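Local atomic coordinates of post-proline cleaving enzyme (PDB entry 4HVT), a protein that probably cleaves peptides on the carboxyl side of proline as a serine oligopeptidase, its alpha/beta-hydrolase domain being joined to a beta-propeller. Residues H656-E661 against T672-S677; C588-L593 against L642-V647; N268-I273 against L283-M288; Y242-K247 against F259-K264; S417-T422 against F442-Y447. All blocks are in the same frame, centred on the assembly; numbering follows the deposited sequence.

The five contacts sample both halves of a prolyl oligopeptidase fold and the zone between them. Along the chain, interaction 4 comes first, then 3, 5, 2 and 1. Interactions 4 and 3, centres 9 Å apart, are hairpin pairings in one four-stranded antiparallel propeller blade, with strand 257-263 hydrogen-bonded to strand 269-275. Interactions 2 and 1, centres 6 Å apart, lie in the eight-stranded mixed sheet of the hydrolase domain, where strands 640-646 and 672-677 are neighbours, and on the helix covering it. Interaction 5, about 31 Å from interaction 2 and 40 Å from interaction 4 between centres, packs a loop of the last propeller sheet against the segment that leads into strand 447-455 of the hydrolase sheet, one contact between the two parts.

Interaction 1 (H656-E661 against T672-S677)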
# COMPACT_ATOMS: atom_id res chain seq x y z
N HIS A 656 -5.00 18.27 -6.52
CA HIS A 656 -5.66 17.48 -7.57
C HIS A 656 -7.16 17.37 -7.37
O HIS A 656 -7.93 17.54 -8.31
CB HIS A 656 -5.03 16.08 -7.72
CG HIS A 656 -3.58 16.12 -8.05
ND1 HIS A 656 -3.12 16.27 -9.34
CD2 HIS A 656 -2.47 16.01 -7.27
CE1 HIS A 656 -1.79 16.26 -9.34
NE2 HIS A 656 -1.38 16.13 -8.09
N GLY A 657 -7.56 17.09 -6.14
CA GLY A 657 -9.00 16.94 -5.82
C GLY A 657 -9.68 18.32 -5.85
O GLY A 657 -10.78 18.48 -6.39
N ARG A 658 -8.98 19.31 -5.29
CA ARG A 658 -9.51 20.66 -5.21
C ARG A 658 -9.77 21.21 -6.60
O ARG A 658 -10.88 21.71 -6.86
CB ARG A 658 -8.53 21.57 -4.51
CG ARG A 658 -8.55 21.46 -3.03
CD ARG A 658 -7.29 22.06 -2.46
NE ARG A 658 -7.26 22.08 -1.01
CZ ARG A 658 -6.31 22.69 -0.29
NH1 ARG A 658 -5.33 23.37 -0.88
NH2 ARG A 658 -6.38 22.63 1.03
N ILE A 659 -8.78 21.16 -7.49
CA ILE A 659 -9.01 21.68 -8.88
C ILE A 659 -10.11 20.99 -9.71
O ILE A 659 -10.89 21.65 -10.49
CB ILE A 659 -7.66 21.81 -9.68
CG1 ILE A 659 -7.85 22.64 -10.94
CG2 ILE A 659 -7.01 20.47 -10.10
CD1 ILE A 659 -8.21 24.07 -10.66
N PHE A 660 -10.22 19.65 -9.54
CA PHE A 660 -11.24 18.92 -10.21
C PHE A 660 -12.62 19.42 -9.71
O PHE A 660 -13.48 19.61 -10.49
CB PHE A 660 -11.07 17.47 -9.93
CG PHE A 660 -11.84 16.55 -10.83
CD1 PHE A 660 -11.89 16.75 -12.20
CD2 PHE A 660 -12.37 15.38 -10.30
CE1 PHE A 660 -12.57 15.90 -13.00
CE2 PHE A 660 -13.03 14.50 -11.10
CZ PHE A 660 -13.10 14.76 -12.48
N GLU A 661 -12.79 19.51 -8.38
CA GLU A 661 -14.03 20.07 -7.79
C GLU A 661 -14.29 21.49 -8.31
O GLU A 661 -15.40 21.86 -8.68
CB GLU A 661 -13.91 20.11 -6.28
CG GLU A 661 -14.97 20.85 -5.47
CD GLU A 661 -16.39 20.29 -5.65
OE1 GLU A 661 -16.65 19.30 -6.39
OE2 GLU A 661 -17.31 20.92 -5.07
N THR A 672 -21.62 17.12 -8.06
CA THR A 672 -20.37 16.65 -7.37
C THR A 672 -20.52 16.80 -5.86
O THR A 672 -21.21 17.74 -5.37
CB THR A 672 -19.12 17.43 -7.76
OG1 THR A 672 -19.22 18.74 -7.20
CG2 THR A 672 -18.95 17.50 -9.27
N TYR A 673 -19.81 15.91 -5.15
CA TYR A 673 -19.71 15.83 -3.71
C TYR A 673 -18.21 15.89 -3.46
O TYR A 673 -17.46 15.29 -4.20
CB TYR A 673 -20.37 14.50 -3.19
CG TYR A 673 -21.88 14.50 -3.40
CD1 TYR A 673 -22.71 15.02 -2.43
CD2 TYR A 673 -22.47 14.01 -4.57
CE1 TYR A 673 -24.08 15.08 -2.60
CE2 TYR A 673 -23.85 14.08 -4.76
CZ TYR A 673 -24.64 14.59 -3.76
OH TYR A 673 -26.01 14.66 -3.90
N PHE A 674 -17.80 16.68 -2.48
CA PHE A 674 -16.41 16.94 -2.17
C PHE A 674 -16.19 16.83 -0.68
O PHE A 674 -16.94 17.43 0.09
CB PHE A 674 -16.08 18.34 -2.68
CG PHE A 674 -14.68 18.79 -2.37
CD1 PHE A 674 -13.64 18.41 -3.19
CD2 PHE A 674 -14.42 19.52 -1.22
CE1 PHE A 674 -12.32 18.78 -2.90
CE2 PHE A 674 -13.11 19.93 -0.93
CZ PHE A 674 -12.06 19.55 -1.77
N LEU A 675 -15.10 16.15 -0.28
CA LEU A 675 -14.76 15.93 1.12
C LEU A 675 -13.25 16.14 1.26
O LEU A 675 -12.43 15.35 0.72
CB LEU A 675 -15.10 14.51 1.57
CG LEU A 675 -16.59 14.14 1.60
CD1 LEU A 675 -16.69 12.67 1.79
CD2 LEU A 675 -17.26 14.82 2.75
N GLU A 676 -12.90 17.17 2.01
CA GLU A 676 -11.51 17.47 2.29
C GLU A 676 -11.24 17.18 3.76
O GLU A 676 -11.83 17.80 4.63
CB GLU A 676 -11.12 18.90 1.94
CG GLU A 676 -9.64 19.15 2.34
CD GLU A 676 -8.98 20.29 1.67
OE1 GLU A 676 -8.69 21.29 2.39
OE2 GLU A 676 -8.79 20.25 0.43
N SER A 677 -10.38 16.20 4.03
CA SER A 677 -9.98 15.87 5.39
C SER A 677 -8.81 16.63 5.91
O SER A 677 -7.82 16.75 5.20
CB SER A 677 -9.66 14.38 5.55
OG SER A 677 -8.95 14.17 6.78
O HOH W 1 -19.17 19.64 -3.86
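R658 reaches from helix 655-664 to E676 on strand 672-677 and grips its carboxylate side-on, NE to OE2 at 2.8 Å and NH2 to OE1 at 3.0 Å. The two flat groups are turned 34° apart, yet both oxygens lie close to the guanidinium plane; the NH2 bond is nearly straight (176°), and OE2 receives NE on its syn lone pair. At the other end of the contact the bend of E661 at chi2 (60°) turns CD back toward the strand; OE1 takes a hydrogen bond on its syn lone pair from T672 OG1 at 2.8 Å. Between these polar ends sits F674, its CD1 3.5 Å from E661 CB. E661 OE2 forms a salt bridge with R42 and takes a proton from a water that also donates to T672 O. Here the helix of a beta-alpha-beta unit packs against its second strand. The carboxylate of D645 lies close to that of E676, so R658 probably offsets a concentration of negative charge, while backbone carbonyls of L27, E29 and A30 also accept from its guanidinium.

Interaction 2 (C588-L593 against L642-V647)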
# COMPACT_ATOMS: atom_id res chain seq x y z
N CYS A 588 -13.70 9.43 -6.78
CA CYS A 588 -12.36 9.80 -7.14
C CYS A 588 -11.65 10.17 -5.85
O CYS A 588 -11.81 11.28 -5.31
CB CYS A 588 -12.48 10.97 -8.07
SG CYS A 588 -10.91 11.53 -8.76
N GLU A 589 -10.88 9.23 -5.32
CA GLU A 589 -10.39 9.35 -3.96
C GLU A 589 -8.90 9.72 -3.95
O GLU A 589 -8.12 9.08 -4.68
CB GLU A 589 -10.56 8.04 -3.23
CG GLU A 589 -11.96 7.49 -3.29
CD GLU A 589 -12.09 6.19 -2.55
OE1 GLU A 589 -12.02 6.20 -1.29
OE2 GLU A 589 -12.25 5.15 -3.25
N VAL A 590 -8.53 10.71 -3.12
CA VAL A 590 -7.15 11.21 -2.95
C VAL A 590 -6.37 11.11 -4.25
O VAL A 590 -5.35 10.45 -4.32
CB VAL A 590 -6.41 10.61 -1.76
CG1 VAL A 590 -7.08 11.04 -0.46
CG2 VAL A 590 -6.38 9.10 -1.84
N PRO A 591 -6.88 11.78 -5.31
CA PRO A 591 -6.40 11.46 -6.63
C PRO A 591 -5.12 12.18 -6.99
O PRO A 591 -4.79 13.19 -6.40
CB PRO A 591 -7.48 12.03 -7.56
CG PRO A 591 -8.07 13.17 -6.79
CD PRO A 591 -8.03 12.71 -5.36
N ILE A 592 -4.40 11.59 -7.94
CA ILE A 592 -3.50 12.35 -8.82
C ILE A 592 -4.36 12.54 -10.08
O ILE A 592 -5.02 11.59 -10.54
CB ILE A 592 -2.14 11.64 -9.09
CG1 ILE A 592 -1.24 12.60 -9.85
CG2 ILE A 592 -2.28 10.29 -9.79
CD1 ILE A 592 0.17 12.02 -10.05
N LEU A 593 -4.40 13.74 -10.61
CA LEU A 593 -5.22 13.93 -11.80
C LEU A 593 -4.82 15.08 -12.70
O LEU A 593 -5.10 15.03 -13.88
CB LEU A 593 -6.69 14.00 -11.45
CG LEU A 593 -7.50 15.14 -10.93
CD1 LEU A 593 -7.66 16.33 -11.88
CD2 LEU A 593 -8.90 14.56 -10.57
N LEU A 642 -18.06 11.77 -6.36
CA LEU A 642 -17.57 12.12 -5.03
C LEU A 642 -16.06 12.26 -5.11
O LEU A 642 -15.39 11.37 -5.57
CB LEU A 642 -17.90 10.98 -4.02
CG LEU A 642 -17.30 11.13 -2.61
CD1 LEU A 642 -17.76 12.40 -1.92
CD2 LEU A 642 -17.71 9.97 -1.68
N ILE A 643 -15.54 13.44 -4.75
CA ILE A 643 -14.09 13.72 -4.86
C ILE A 643 -13.56 13.88 -3.46
O ILE A 643 -14.14 14.59 -2.63
CB ILE A 643 -13.86 15.02 -5.61
CG1 ILE A 643 -14.44 14.99 -7.05
CG2 ILE A 643 -12.40 15.29 -5.65
CD1 ILE A 643 -14.58 16.36 -7.73
N THR A 644 -12.49 13.19 -3.13
CA THR A 644 -11.93 13.33 -1.76
C THR A 644 -10.45 13.70 -1.78
O THR A 644 -9.70 13.24 -2.64
CB THR A 644 -12.13 12.05 -0.93
OG1 THR A 644 -11.23 10.99 -1.38
CG2 THR A 644 -13.58 11.58 -1.02
N ASP A 645 -10.03 14.51 -0.81
CA ASP A 645 -8.61 14.78 -0.67
C ASP A 645 -8.26 15.17 0.78
O ASP A 645 -9.15 15.18 1.65
CB ASP A 645 -8.20 15.82 -1.72
CG ASP A 645 -8.71 17.22 -1.44
OD1 ASP A 645 -8.66 17.67 -0.29
OD2 ASP A 645 -9.09 17.89 -2.41
N SER A 646 -6.98 15.46 1.08
CA SER A 646 -6.61 15.82 2.47
C SER A 646 -5.55 16.90 2.49
O SER A 646 -4.62 16.89 1.68
CB SER A 646 -6.15 14.59 3.28
OG SER A 646 -5.65 14.96 4.59
N VAL A 647 -5.72 17.82 3.43
CA VAL A 647 -4.80 18.90 3.71
C VAL A 647 -3.37 18.33 3.92
O VAL A 647 -2.41 18.93 3.47
CB VAL A 647 -5.30 19.70 4.96
CG1 VAL A 647 -4.24 20.73 5.39
CG2 VAL A 647 -6.62 20.42 4.66
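C588 and I643 are paired in parallel, as are E589 and T644, and main-chain hydrogen bonds hold the strands together: C588 N gives to L642 O at 2.8 Å, and T644 N to C588 O at 3.0 Å. A CA-H...O contact from I643 CA to C588 O adds to the same join. Beyond E589 the first strand turns off, and V590 N bonds to the T644 side chain at OG1 (3.2 Å), with a weak, bent second bond to T644 O (124°). T644 OG1 sits between its own backbone N and carbonyl carbon (chi1 73°), which brings it beside E589 CA, 3.2 Å away. It also bonds to Y694 OH, the hydroxyl that meets E589 OE1. The remaining contacts are van der Waals: V590 CG1 lies 4.0 Å from D645 CA, and P591 CD comes up to the carbonyl O of T644. V590 also touches D649 and H682, which with S566 are placed consistently with the catalytic triad expected in this family. Adjacent parallel strands whose C-terminal ends approach such a triad are characteristic of the alpha/beta-hydrolase fold.

Interaction 3 (N268-I273 against L283-M288); sequences NYDNYI and LQKINM
Y272 faces K285 as an antiparallel non-hydrogen-bonded pair, and I273 faces Q284 as the hydrogen-bonded pair beside it. The strand axes approach to 4.6 Å at 137°, well short of exactly antiparallel. I273 N donates to Q284 O and Q284 N to I273 O, at 2.9 and 3.0 Å; farther along, I286 N reaches N271 O at 2.8 Å. This is the hairpin of strands 269-275 and 282-285, the latter being an outermost strand of a four-stranded blade of the beta-propeller. On the side of Y272 and K285, the side chain of Y272 crosses those of L283 and K285 obliquely: L283 CD1 touches Y272 CB at 3.5 Å, while K285 CB and CG lie 4.0 Å from Y272 CE2. The lysine bends at chi4 (-53°) and leaves NZ 3.5 Å from D270 OD1 in a salt bridge; D270 OD2 is hydrogen-bonded by Y240. On the side of I273, its CG1 meets I286 CD1 at 4.0 Å, the two isoleucines crossing at about a right angle, and N271 CB touches the same CD1. N271 OD1 is bonded to S261 OG of the neighbouring strand 257-263. One water bridges I273 O and Q284 OE1, donating to both.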
# COMPACT_ATOMS: atom_id res chain seq x y z
N ASN A 268 14.78 2.14 -11.16
CA ASN A 268 16.21 1.83 -11.17
C ASN A 268 16.93 2.37 -9.95
O ASN A 268 16.55 3.39 -9.42
CB ASN A 268 16.88 2.41 -12.44
CG ASN A 268 16.35 1.76 -13.71
OD1 ASN A 268 16.72 0.63 -14.05
ND2 ASN A 268 15.51 2.48 -14.40
N TYR A 269 17.96 1.63 -9.50
CA TYR A 269 18.58 1.88 -8.27
C TYR A 269 20.09 1.81 -8.37
O TYR A 269 20.62 1.10 -9.25
CB TYR A 269 18.17 0.77 -7.28
CG TYR A 269 16.73 0.67 -6.92
CD1 TYR A 269 15.80 0.09 -7.81
CD2 TYR A 269 16.29 1.08 -5.68
CE1 TYR A 269 14.47 -0.05 -7.42
CE2 TYR A 269 14.98 0.96 -5.31
CZ TYR A 269 14.08 0.37 -6.18
OH TYR A 269 12.76 0.25 -5.80
N ASP A 270 20.77 2.50 -7.44
CA ASP A 270 22.14 2.22 -7.03
C ASP A 270 22.06 1.63 -5.64
O ASP A 270 21.58 2.27 -4.75
CB ASP A 270 22.99 3.48 -6.90
CG ASP A 270 23.20 4.20 -8.18
OD1 ASP A 270 23.23 3.53 -9.26
OD2 ASP A 270 23.41 5.41 -8.08
N ASN A 271 22.56 0.42 -5.46
CA ASN A 271 22.48 -0.26 -4.16
C ASN A 271 23.90 -0.58 -3.66
O ASN A 271 24.85 -0.79 -4.46
CB ASN A 271 21.70 -1.57 -4.26
CG ASN A 271 20.26 -1.38 -4.61
OD1 ASN A 271 19.61 -0.56 -4.05
ND2 ASN A 271 19.77 -2.17 -5.52
N TYR A 272 24.06 -0.62 -2.35
CA TYR A 272 25.34 -0.82 -1.73
C TYR A 272 25.24 -1.71 -0.47
O TYR A 272 24.22 -1.78 0.17
CB TYR A 272 25.97 0.49 -1.23
CG TYR A 272 26.03 1.58 -2.29
CD1 TYR A 272 24.91 2.30 -2.65
CD2 TYR A 272 27.24 1.88 -2.86
CE1 TYR A 272 25.01 3.29 -3.62
CE2 TYR A 272 27.33 2.86 -3.83
CZ TYR A 272 26.18 3.53 -4.19
OH TYR A 272 26.27 4.54 -5.17
N ILE A 273 26.35 -2.34 -0.14
CA ILE A 273 26.50 -2.92 1.16
C ILE A 273 27.35 -2.00 1.99
O ILE A 273 28.47 -1.69 1.60
CB ILE A 273 27.19 -4.31 1.12
CG1 ILE A 273 26.36 -5.28 0.26
CG2 ILE A 273 27.33 -4.92 2.52
CD1 ILE A 273 27.02 -6.63 0.13
N LEU A 283 31.91 0.90 2.25
CA LEU A 283 30.74 1.02 1.41
C LEU A 283 31.11 0.51 0.01
O LEU A 283 32.02 1.06 -0.66
CB LEU A 283 30.32 2.48 1.31
CG LEU A 283 29.12 2.83 0.46
CD1 LEU A 283 27.82 2.39 1.12
CD2 LEU A 283 29.08 4.33 0.29
N GLN A 284 30.39 -0.54 -0.41
CA GLN A 284 30.72 -1.23 -1.64
C GLN A 284 29.49 -1.40 -2.52
O GLN A 284 28.47 -1.83 -2.05
CB GLN A 284 31.36 -2.55 -1.36
CG GLN A 284 32.73 -2.42 -0.72
CD GLN A 284 33.26 -3.78 -0.35
OE1 GLN A 284 32.81 -4.41 0.65
NE2 GLN A 284 34.15 -4.30 -1.18
N LYS A 285 29.66 -1.02 -3.78
CA LYS A 285 28.55 -0.98 -4.73
C LYS A 285 28.15 -2.36 -5.18
O LYS A 285 29.00 -3.19 -5.52
CB LYS A 285 28.94 -0.12 -5.97
CG LYS A 285 27.76 0.26 -6.85
CD LYS A 285 28.28 1.14 -8.03
CE LYS A 285 27.22 2.10 -8.52
NZ LYS A 285 25.97 1.36 -8.84
N ILE A 286 26.84 -2.64 -5.11
CA ILE A 286 26.28 -3.92 -5.56
C ILE A 286 26.18 -3.93 -7.09
O ILE A 286 25.72 -2.94 -7.71
CB ILE A 286 24.90 -4.15 -4.90
CG1 ILE A 286 25.09 -4.51 -3.45
CG2 ILE A 286 24.11 -5.22 -5.64
CD1 ILE A 286 23.83 -4.44 -2.66
N ASN A 287 26.68 -5.02 -7.68
CA ASN A 287 26.62 -5.27 -9.09
C ASN A 287 25.46 -6.25 -9.37
O ASN A 287 25.62 -7.50 -9.26
CB ASN A 287 27.96 -5.85 -9.58
CG ASN A 287 28.05 -5.91 -11.11
OD1 ASN A 287 27.05 -5.75 -11.78
ND2 ASN A 287 29.26 -6.09 -11.64
N MET A 288 24.29 -5.65 -9.60
CA MET A 288 23.09 -6.38 -10.04
C MET A 288 22.37 -5.50 -11.05
O MET A 288 22.66 -4.28 -11.18
CB MET A 288 22.12 -6.68 -8.85
CG MET A 288 22.66 -7.66 -7.80
SD MET A 288 22.80 -9.35 -8.44
CE MET A 288 21.05 -9.76 -8.38
O HOH W 2 23.50 -1.32 -7.56
O HOH W 3 30.73 -3.67 2.19

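Interaction 4 (Y242-K247 against F259-K264)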
# COMPACT_ATOMS: atom_id res chain seq x y z
N TYR A 242 14.77 8.75 -3.59
CA TYR A 242 14.96 8.61 -2.14
C TYR A 242 16.18 7.73 -1.87
O TYR A 242 16.70 7.11 -2.80
CB TYR A 242 13.73 8.06 -1.41
CG TYR A 242 13.41 6.66 -1.78
CD1 TYR A 242 14.13 5.59 -1.25
CD2 TYR A 242 12.41 6.39 -2.71
CE1 TYR A 242 13.89 4.28 -1.63
CE2 TYR A 242 12.16 5.05 -3.11
CZ TYR A 242 12.89 4.02 -2.54
OH TYR A 242 12.72 2.71 -2.98
N VAL A 243 16.62 7.73 -0.60
CA VAL A 243 17.61 6.78 -0.13
C VAL A 243 17.12 6.10 1.14
O VAL A 243 16.49 6.74 1.98
CB VAL A 243 18.98 7.42 0.10
CG1 VAL A 243 19.02 8.40 1.26
CG2 VAL A 243 20.02 6.34 0.36
N SER A 244 17.38 4.82 1.26
CA SER A 244 16.92 4.05 2.43
C SER A 244 18.06 3.16 2.93
O SER A 244 18.97 2.88 2.19
CB SER A 244 15.70 3.19 2.12
OG SER A 244 15.99 2.12 1.23
N ALA A 245 17.96 2.75 4.19
CA ALA A 245 18.87 1.78 4.80
C ALA A 245 18.01 0.73 5.45
O ALA A 245 16.89 0.99 5.88
CB ALA A 245 19.75 2.43 5.84
N GLY A 246 18.49 -0.50 5.44
CA GLY A 246 17.84 -1.61 6.11
C GLY A 246 18.84 -2.72 6.28
O GLY A 246 19.95 -2.62 5.83
N LYS A 247 18.48 -3.80 6.96
CA LYS A 247 19.41 -4.95 7.07
C LYS A 247 19.46 -5.77 5.80
O LYS A 247 18.40 -6.00 5.13
CB LYS A 247 18.99 -5.85 8.19
CG LYS A 247 19.13 -5.27 9.59
CD LYS A 247 20.61 -5.32 10.03
CE LYS A 247 20.96 -4.40 11.20
NZ LYS A 247 20.01 -4.61 12.34
N PHE A 259 22.00 -2.78 3.97
CA PHE A 259 21.67 -2.58 2.58
C PHE A 259 21.27 -1.14 2.42
O PHE A 259 20.29 -0.69 2.99
CB PHE A 259 20.52 -3.54 2.22
CG PHE A 259 20.00 -3.43 0.78
CD1 PHE A 259 20.78 -3.85 -0.29
CD2 PHE A 259 18.75 -3.00 0.54
CE1 PHE A 259 20.32 -3.80 -1.59
CE2 PHE A 259 18.26 -2.98 -0.77
CZ PHE A 259 19.04 -3.35 -1.83
N ILE A 260 22.01 -0.43 1.59
CA ILE A 260 21.71 0.99 1.27
C ILE A 260 21.15 1.01 -0.12
O ILE A 260 21.78 0.47 -1.02
CB ILE A 260 22.95 1.83 1.33
CG1 ILE A 260 23.40 1.92 2.83
CG2 ILE A 260 22.70 3.21 0.77
CD1 ILE A 260 24.65 2.73 2.99
N SER A 261 19.96 1.58 -0.28
CA SER A 261 19.26 1.57 -1.53
C SER A 261 18.89 3.01 -1.95
O SER A 261 18.12 3.67 -1.28
CB SER A 261 18.05 0.65 -1.43
OG SER A 261 17.33 0.54 -2.66
N ALA A 262 19.48 3.43 -3.06
CA ALA A 262 19.26 4.75 -3.66
C ALA A 262 18.39 4.56 -4.90
O ALA A 262 18.82 4.05 -5.91
CB ALA A 262 20.56 5.41 -4.03
N ASN A 263 17.17 5.02 -4.80
CA ASN A 263 16.21 4.85 -5.86
C ASN A 263 16.37 6.09 -6.79
O ASN A 263 16.15 7.23 -6.36
CB ASN A 263 14.82 4.74 -5.27
CG ASN A 263 13.79 4.42 -6.34
OD1 ASN A 263 13.86 4.98 -7.42
ND2 ASN A 263 12.87 3.52 -6.08
N LYS A 264 16.84 5.82 -8.01
CA LYS A 264 17.18 6.89 -8.96
C LYS A 264 15.93 7.48 -9.63
O LYS A 264 15.76 8.71 -9.71
CB LYS A 264 18.10 6.35 -10.03
CG LYS A 264 19.34 5.60 -9.52
CD LYS A 264 20.07 4.95 -10.71
CE LYS A 264 20.76 6.02 -11.56
NZ LYS A 264 21.20 5.49 -12.89
O HOH W 4 17.53 -0.06 2.27
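The ring of Y242 carries N263 CB over one face in a CH-pi contact, the carbon 3.6 Å from the ring centroid and displaced toward the rim on the CE2 and CZ side. The amide of N263 is turned 54° from the ring, and ND2 gives a weak hydrogen bond to Y242 OH at 3.2 Å. Y242 CG stands between the backbone N and the carbonyl carbon (chi1 65°), an orientation that starts the ring across its partner. N263 OD1, for its part, accepts from the backbone N of F266. Along the strands from this pair the backbones run antiparallel in unbroken register from Y242-N263 to G246-F259. N263 N bonds to Y242 O, while S244 and S261 exchange two bonds, S244 N to S261 O at 2.9 Å and S261 N to S244 O at 3.0 Å. G246 and F259 are joined likewise, the shorter bond running from F259 N to G246 O at 2.8 Å. On the opposite side of the sheet from Y242 and N263, V243 and I260 lie side by side, CG2 to CG2 at 4.1 Å. A water links S244 OG with F259 O, to which it donates. The hairpin forms two strands of a propeller blade: strand 242-247 forms one edge of the sheet, strand 257-263 continues it into strand 269-275, and V243, A245 and I260 all pack on L218 of strand 217-222 in the preceding blade.

Interaction 5 (S417-T422 against F442-Y447); sequences SIVPPT and FDSENY
S444 OG donates to the backbone carbonyl O of I418 at 2.6 Å, the one hydrogen bond between these two loops. The hydroxyl approaches at a C=O...donor angle of 141°, brought there by a serine whose OG is anti to its carbonyl carbon (chi1 -53°). The same carbonyl meets the F442 ring at its edge, near the ring plane, with CE2 3.4 Å from I418 O. Two apolar pairs accompany this polar centre: I418 CG2 touches Y447 CB at 4.1 Å, while P420 CG packs obliquely on F442 CB, also at 4.1 Å. I418 CD1 makes a van der Waals contact with Y447 O at 3.7 Å. F442 also meets F496 edge-to-face, and S417 O is hydrogen-bonded by N501 of helix 498-505. The I418 carbonyl O is thus held by a short hydroxyl bond with the F442 edge beside it, so that its polar atom is engaged where a propeller loop packs on the segment entering strand 447-455.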
# COMPACT_ATOMS: atom_id res chain seq x y z
N SER A 417 -12.32 -13.83 -1.65
CA SER A 417 -13.13 -12.62 -1.61
C SER A 417 -14.42 -12.79 -0.80
O SER A 417 -14.96 -11.79 -0.32
CB SER A 417 -13.44 -12.18 -3.03
OG SER A 417 -14.13 -10.92 -3.07
N ILE A 418 -14.92 -14.02 -0.66
CA ILE A 418 -16.21 -14.25 0.02
C ILE A 418 -16.09 -15.17 1.26
O ILE A 418 -17.08 -15.40 1.94
CB ILE A 418 -17.33 -14.79 -0.92
CG1 ILE A 418 -16.95 -16.13 -1.56
CG2 ILE A 418 -17.71 -13.75 -1.97
CD1 ILE A 418 -18.06 -16.83 -2.33
N VAL A 419 -14.89 -15.62 1.58
CA VAL A 419 -14.66 -16.47 2.74
C VAL A 419 -13.71 -15.73 3.70
O VAL A 419 -12.61 -15.40 3.30
CB VAL A 419 -14.07 -17.86 2.35
CG1 VAL A 419 -13.86 -18.67 3.61
CG2 VAL A 419 -14.99 -18.59 1.36
N PRO A 420 -14.14 -15.45 4.95
CA PRO A 420 -13.29 -14.66 5.82
C PRO A 420 -11.93 -15.35 6.07
O PRO A 420 -11.84 -16.58 6.03
CB PRO A 420 -14.07 -14.57 7.14
CG PRO A 420 -15.49 -14.73 6.74
CD PRO A 420 -15.47 -15.66 5.56
N PRO A 421 -10.91 -14.54 6.34
CA PRO A 421 -9.58 -15.08 6.57
C PRO A 421 -9.55 -15.98 7.77
O PRO A 421 -10.25 -15.73 8.80
CB PRO A 421 -8.70 -13.86 6.80
CG PRO A 421 -9.48 -12.73 6.14
CD PRO A 421 -10.92 -13.07 6.38
N THR A 422 -8.82 -17.09 7.62
CA THR A 422 -8.44 -17.96 8.73
C THR A 422 -6.97 -17.71 9.03
O THR A 422 -6.15 -17.52 8.11
CB THR A 422 -8.64 -19.43 8.39
OG1 THR A 422 -10.03 -19.71 8.18
CG2 THR A 422 -8.15 -20.37 9.54
N PHE A 442 -20.35 -14.41 8.59
CA PHE A 442 -20.52 -14.11 7.16
C PHE A 442 -20.78 -15.42 6.44
O PHE A 442 -19.93 -16.29 6.39
CB PHE A 442 -19.33 -13.38 6.51
CG PHE A 442 -19.62 -12.90 5.12
CD1 PHE A 442 -20.42 -11.78 4.91
CD2 PHE A 442 -19.17 -13.61 4.02
CE1 PHE A 442 -20.75 -11.36 3.62
CE2 PHE A 442 -19.47 -13.18 2.73
CZ PHE A 442 -20.27 -12.06 2.52
N ASP A 443 -21.99 -15.55 5.91
CA ASP A 443 -22.49 -16.80 5.32
C ASP A 443 -22.06 -16.86 3.86
O ASP A 443 -22.83 -16.46 2.96
CB ASP A 443 -24.01 -16.82 5.44
CG ASP A 443 -24.60 -18.10 4.90
OD1 ASP A 443 -23.83 -19.09 4.74
OD2 ASP A 443 -25.83 -18.09 4.63
N SER A 444 -20.86 -17.37 3.63
CA SER A 444 -20.24 -17.42 2.31
C SER A 444 -21.09 -18.17 1.24
O SER A 444 -21.05 -17.81 0.07
CB SER A 444 -18.84 -18.01 2.45
OG SER A 444 -18.13 -17.27 3.45
N GLU A 445 -21.86 -19.17 1.66
CA GLU A 445 -22.72 -19.94 0.76
C GLU A 445 -23.85 -19.13 0.16
O GLU A 445 -24.46 -19.59 -0.79
CB GLU A 445 -23.29 -21.17 1.47
CG GLU A 445 -22.28 -22.27 1.65
CD GLU A 445 -22.90 -23.65 1.84
OE1 GLU A 445 -24.15 -23.79 1.79
OE2 GLU A 445 -22.12 -24.61 2.03
N ASN A 446 -24.17 -17.95 0.71
CA ASN A 446 -25.21 -17.10 0.13
C ASN A 446 -24.65 -16.26 -1.01
O ASN A 446 -25.42 -15.51 -1.60
CB ASN A 446 -25.82 -16.12 1.14
CG ASN A 446 -26.69 -16.78 2.14
OD1 ASN A 446 -27.12 -17.91 1.94
ND2 ASN A 446 -27.01 -16.06 3.23
N TYR A 447 -23.33 -16.37 -1.26
CA TYR A 447 -22.64 -15.57 -2.30
C TYR A 447 -21.91 -16.38 -3.38
O TYR A 447 -21.61 -17.57 -3.22
CB TYR A 447 -21.68 -14.61 -1.61
CG TYR A 447 -22.39 -13.79 -0.60
CD1 TYR A 447 -23.02 -12.60 -0.96
CD2 TYR A 447 -22.51 -14.23 0.72
CE1 TYR A 447 -23.76 -11.86 -0.03
CE2 TYR A 447 -23.24 -13.50 1.66
CZ TYR A 447 -23.84 -12.31 1.29
OH TYR A 447 -24.57 -11.62 2.24